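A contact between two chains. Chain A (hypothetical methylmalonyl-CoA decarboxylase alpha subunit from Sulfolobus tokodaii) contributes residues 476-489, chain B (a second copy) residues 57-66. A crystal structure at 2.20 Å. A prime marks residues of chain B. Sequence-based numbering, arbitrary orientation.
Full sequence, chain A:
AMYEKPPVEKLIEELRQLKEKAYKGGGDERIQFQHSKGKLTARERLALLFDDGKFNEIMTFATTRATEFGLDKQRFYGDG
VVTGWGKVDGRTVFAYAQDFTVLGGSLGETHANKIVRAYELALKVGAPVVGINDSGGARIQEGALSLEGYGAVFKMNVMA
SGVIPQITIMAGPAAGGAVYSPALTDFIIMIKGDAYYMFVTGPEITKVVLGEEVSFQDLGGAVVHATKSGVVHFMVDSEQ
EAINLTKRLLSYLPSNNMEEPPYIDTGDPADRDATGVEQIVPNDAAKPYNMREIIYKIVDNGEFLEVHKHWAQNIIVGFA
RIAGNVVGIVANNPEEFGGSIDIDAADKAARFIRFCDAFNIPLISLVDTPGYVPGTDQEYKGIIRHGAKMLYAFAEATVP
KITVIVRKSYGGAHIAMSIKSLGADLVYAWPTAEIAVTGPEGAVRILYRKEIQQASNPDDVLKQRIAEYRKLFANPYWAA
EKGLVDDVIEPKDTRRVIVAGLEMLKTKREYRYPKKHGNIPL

Chain A, residues 476-489: PYWAAEKGLVDDVI
Chain B 57-66: EIMTFATTRA

Residues 477-481 of chain A form a short helix. Lys482 (phi/psi -94/9) is the first residue to leave it, and Gly483 turns the chain at 72/0. Leu484 N closes the turn on Ala479 O at 2.9 Å. The chain then extends into a strand at Asp487 and Val488. Chain B has no helix here. It is extended at Ile58′ (-126/149), kinks at Met59′ (43/54), and extends again at Ala62′ and Thr63′.

The stretches run in opposite directions. Glu481 CA lies 4.2 Å from Ala62′ CA, and Asp486 CA 4.0 Å from Met59′ CA. Two backbone hydrogen bonds fix this register: Thr63′ N to Glu481 O, 2.9 Å and nearly straight, and Thr60′ N to Asp486 O, 3.0 Å. The position of Asp486 O is less certain. Between them, water 1 donates to Ala480 O (2.7 Å) and Val485 O (2.8 Å) and accepts from Phe61′ N (3.1 Å), so it fills the gap and satisfies three backbone groups.

Phe61′ (chi1 m, chi2 -56°) points toward chain A and has the largest area covered. Its CD2 lies 3.9 Å from Ala480 CB, and its CE2 3.8 Å from Val488 CG2. Phe61′ CE2 also meets the edge of the Tyr477 ring, 4.4 Å from CE1. These contacts are apolar.

Asp486 (m) accepts a weak bond at OD1 from Met59′ N, 3.1 Å. Gly483 CA sits 3.8 Å from both Met59′ CE and Ala62′ CB. An ideal CB on Gly483 would clash with Met59′ CE, and the positive phi also suits glycine.

Lys482 (m, m, t, t) places CD 4.0 Å from Arg65′ NE. The two like charges are close, with Lys482 NZ 4.5 Å from Arg65′ NE. Lys482 NZ donates to water 2 (2.8 Å), which donates to Thr64′ O (3.1 Å).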

# COMPACT_ATOMS: atom_id res chain seq x y z
N PRO A 476 33.43 -8.57 30.81
CA PRO A 476 32.26 -8.69 29.94
C PRO A 476 31.33 -9.82 30.36
O PRO A 476 30.26 -10.00 29.78
CB PRO A 476 32.88 -8.97 28.59
CG PRO A 476 33.97 -9.95 28.98
CD PRO A 476 34.57 -9.33 30.24
N TYR A 477 31.74 -10.59 31.36
CA TYR A 477 30.95 -11.73 31.81
C TYR A 477 29.70 -11.39 32.61
O TYR A 477 28.73 -12.14 32.59
CB TYR A 477 31.85 -12.69 32.59
CG TYR A 477 32.98 -13.22 31.74
CD1 TYR A 477 32.73 -13.94 30.58
CD2 TYR A 477 34.31 -12.97 32.08
CE1 TYR A 477 33.76 -14.39 29.77
CE2 TYR A 477 35.35 -13.41 31.28
CZ TYR A 477 35.07 -14.12 30.12
OH TYR A 477 36.09 -14.56 29.30
N TRP A 478 29.70 -10.27 33.31
CA TRP A 478 28.53 -9.87 34.08
C TRP A 478 27.41 -9.56 33.08
O TRP A 478 26.28 -10.04 33.23
CB TRP A 478 28.82 -8.61 34.89
CG TRP A 478 27.73 -8.25 35.84
CD1 TRP A 478 27.60 -8.65 37.14
CD2 TRP A 478 26.63 -7.36 35.58
NE1 TRP A 478 26.50 -8.05 37.71
CE2 TRP A 478 25.89 -7.26 36.78
CE3 TRP A 478 26.21 -6.64 34.46
CZ2 TRP A 478 24.75 -6.46 36.89
CZ3 TRP A 478 25.07 -5.84 34.57
CH2 TRP A 478 24.35 -5.76 35.78
N ALA A 479 27.74 -8.74 32.08
CA ALA A 479 26.77 -8.38 31.05
C ALA A 479 26.33 -9.62 30.31
O ALA A 479 25.15 -9.78 30.00
CB ALA A 479 27.39 -7.38 30.08
N ALA A 480 27.27 -10.51 30.01
CA ALA A 480 26.92 -11.74 29.29
C ALA A 480 26.01 -12.62 30.16
O ALA A 480 25.18 -13.37 29.63
CB ALA A 480 28.18 -12.51 28.90
N GLU A 481 26.16 -12.53 31.47
CA GLU A 481 25.30 -13.32 32.35
C GLU A 481 23.89 -12.72 32.37
O GLU A 481 22.93 -13.41 32.65
CB GLU A 481 25.88 -13.40 33.76
CG GLU A 481 26.99 -14.44 33.89
CD GLU A 481 27.70 -14.40 35.23
OE1 GLU A 481 28.56 -15.27 35.47
OE2 GLU A 481 27.40 -13.50 36.05
N LYS A 482 23.79 -11.44 32.06
CA LYS A 482 22.50 -10.76 32.02
C LYS A 482 21.93 -10.78 30.60
O LYS A 482 20.94 -10.12 30.31
CB LYS A 482 22.64 -9.31 32.50
CG LYS A 482 23.25 -9.19 33.88
CD LYS A 482 22.49 -10.06 34.89
CE LYS A 482 23.11 -9.97 36.28
NZ LYS A 482 22.39 -10.82 37.27
N GLY A 483 22.58 -11.55 29.73
CA GLY A 483 22.13 -11.66 28.35
C GLY A 483 22.38 -10.43 27.49
O GLY A 483 22.05 -10.42 26.31
N LEU A 484 22.97 -9.39 28.07
CA LEU A 484 23.23 -8.16 27.33
C LEU A 484 24.18 -8.32 26.16
O LEU A 484 24.11 -7.57 25.19
CB LEU A 484 23.73 -7.07 28.28
CG LEU A 484 22.77 -6.80 29.44
CD1 LEU A 484 23.18 -5.55 30.19
CD2 LEU A 484 21.35 -6.63 28.88
N VAL A 485 25.09 -9.29 26.26
CA VAL A 485 26.02 -9.56 25.17
C VAL A 485 25.81 -11.03 24.84
O VAL A 485 25.72 -11.87 25.73
CB VAL A 485 27.52 -9.28 25.55
CG1 VAL A 485 27.61 -8.33 26.72
CG2 VAL A 485 28.27 -10.57 25.82
N ASP A 486 25.73 -11.32 23.56
CA ASP A 486 25.48 -12.68 23.13
C ASP A 486 26.59 -13.67 23.41
O ASP A 486 26.31 -14.83 23.73
CB ASP A 486 25.12 -12.69 21.66
CG ASP A 486 23.80 -12.03 21.40
OD1 ASP A 486 22.78 -12.61 21.84
OD2 ASP A 486 23.78 -10.94 20.80
N ASP A 487 27.84 -13.25 23.29
CA ASP A 487 28.93 -14.16 23.54
C ASP A 487 30.25 -13.46 23.74
O ASP A 487 30.43 -12.32 23.31
CB ASP A 487 29.04 -15.16 22.37
CG ASP A 487 29.98 -16.31 22.67
OD1 ASP A 487 30.06 -16.71 23.85
OD2 ASP A 487 30.62 -16.82 21.73
N VAL A 488 31.16 -14.14 24.41
CA VAL A 488 32.50 -13.62 24.64
C VAL A 488 33.39 -14.46 23.73
O VAL A 488 33.28 -15.68 23.70
CB VAL A 488 32.92 -13.79 26.11
CG1 VAL A 488 34.32 -13.23 26.33
CG2 VAL A 488 31.91 -13.06 27.02
N ILE A 489 34.25 -13.81 22.96
CA ILE A 489 35.10 -14.56 22.05
C ILE A 489 36.55 -14.13 22.08
O ILE A 489 36.89 -13.06 22.59
CB ILE A 489 34.59 -14.43 20.59
CG1 ILE A 489 35.50 -15.24 19.64
CG2 ILE A 489 34.60 -12.94 20.18
CD1 ILE A 489 35.74 -16.75 20.03
N GLU B 57 25.64 -19.41 18.45
CA GLU B 57 24.86 -19.18 19.65
C GLU B 57 24.69 -17.73 20.04
O GLU B 57 25.54 -16.90 19.75
CB GLU B 57 25.54 -19.92 20.81
CG GLU B 57 24.67 -20.84 21.62
CD GLU B 57 25.41 -21.39 22.82
OE1 GLU B 57 26.41 -22.11 22.64
OE2 GLU B 57 24.99 -21.08 23.95
N ILE B 58 23.57 -17.44 20.70
CA ILE B 58 23.29 -16.10 21.20
C ILE B 58 22.99 -16.26 22.69
O ILE B 58 22.49 -17.32 23.12
CB ILE B 58 22.08 -15.46 20.49
CG1 ILE B 58 20.85 -16.36 20.60
CG2 ILE B 58 22.42 -15.21 19.02
CD1 ILE B 58 19.64 -15.83 19.89
N MET B 59 23.31 -15.24 23.48
CA MET B 59 23.08 -15.28 24.92
C MET B 59 23.53 -16.64 25.43
O MET B 59 22.76 -17.35 26.09
CB MET B 59 21.60 -15.06 25.23
CG MET B 59 21.03 -13.78 24.63
SD MET B 59 19.25 -13.65 24.79
CE MET B 59 19.13 -13.01 26.43
N THR B 60 24.76 -17.02 25.13
CA THR B 60 25.28 -18.31 25.54
C THR B 60 25.57 -18.39 27.03
O THR B 60 25.55 -19.47 27.61
CB THR B 60 26.55 -18.69 24.72
OG1 THR B 60 27.55 -19.24 25.58
CG2 THR B 60 27.11 -17.47 24.00
N PHE B 61 25.80 -17.24 27.66
CA PHE B 61 26.09 -17.23 29.09
C PHE B 61 24.95 -16.72 29.95
O PHE B 61 25.05 -16.74 31.17
CB PHE B 61 27.31 -16.35 29.38
CG PHE B 61 28.60 -16.90 28.85
CD1 PHE B 61 29.02 -18.18 29.20
CD2 PHE B 61 29.41 -16.12 28.04
CE1 PHE B 61 30.25 -18.67 28.76
CE2 PHE B 61 30.64 -16.59 27.59
CZ PHE B 61 31.06 -17.87 27.95
N ALA B 62 23.87 -16.26 29.33
CA ALA B 62 22.75 -15.72 30.09
C ALA B 62 22.26 -16.68 31.17
O ALA B 62 21.99 -17.85 30.90
CB ALA B 62 21.61 -15.35 29.15
N THR B 63 22.17 -16.18 32.40
CA THR B 63 21.72 -16.99 33.52
C THR B 63 20.46 -16.43 34.16
O THR B 63 20.07 -15.29 33.91
CB THR B 63 22.79 -17.10 34.61
OG1 THR B 63 23.12 -15.79 35.06
CG2 THR B 63 24.04 -17.79 34.07
N THR B 64 19.83 -17.24 35.00
CA THR B 64 18.63 -16.80 35.69
C THR B 64 19.00 -15.65 36.62
O THR B 64 20.11 -15.56 37.12
CB THR B 64 18.00 -17.90 36.54
OG1 THR B 64 16.86 -17.36 37.22
CG2 THR B 64 19.02 -18.44 37.58
N ARG B 65 18.03 -14.78 36.85
CA ARG B 65 18.20 -13.63 37.70
C ARG B 65 17.33 -13.81 38.93
O ARG B 65 17.32 -12.97 39.82
CB ARG B 65 17.82 -12.39 36.90
CG ARG B 65 18.59 -12.35 35.57
CD ARG B 65 18.12 -11.29 34.62
NE ARG B 65 18.52 -9.96 35.05
CZ ARG B 65 18.30 -8.86 34.34
NH1 ARG B 65 17.70 -8.93 33.16
NH2 ARG B 65 18.70 -7.68 34.81
N ALA B 66 16.60 -14.93 38.96
CA ALA B 66 15.72 -15.23 40.09
C ALA B 66 16.58 -15.43 41.33
O ALA B 66 17.72 -15.88 41.24
CB ALA B 66 14.89 -16.47 39.81
O HOH W 1 25.25 -14.27 27.08
O HOH W 2 21.92 -13.28 36.04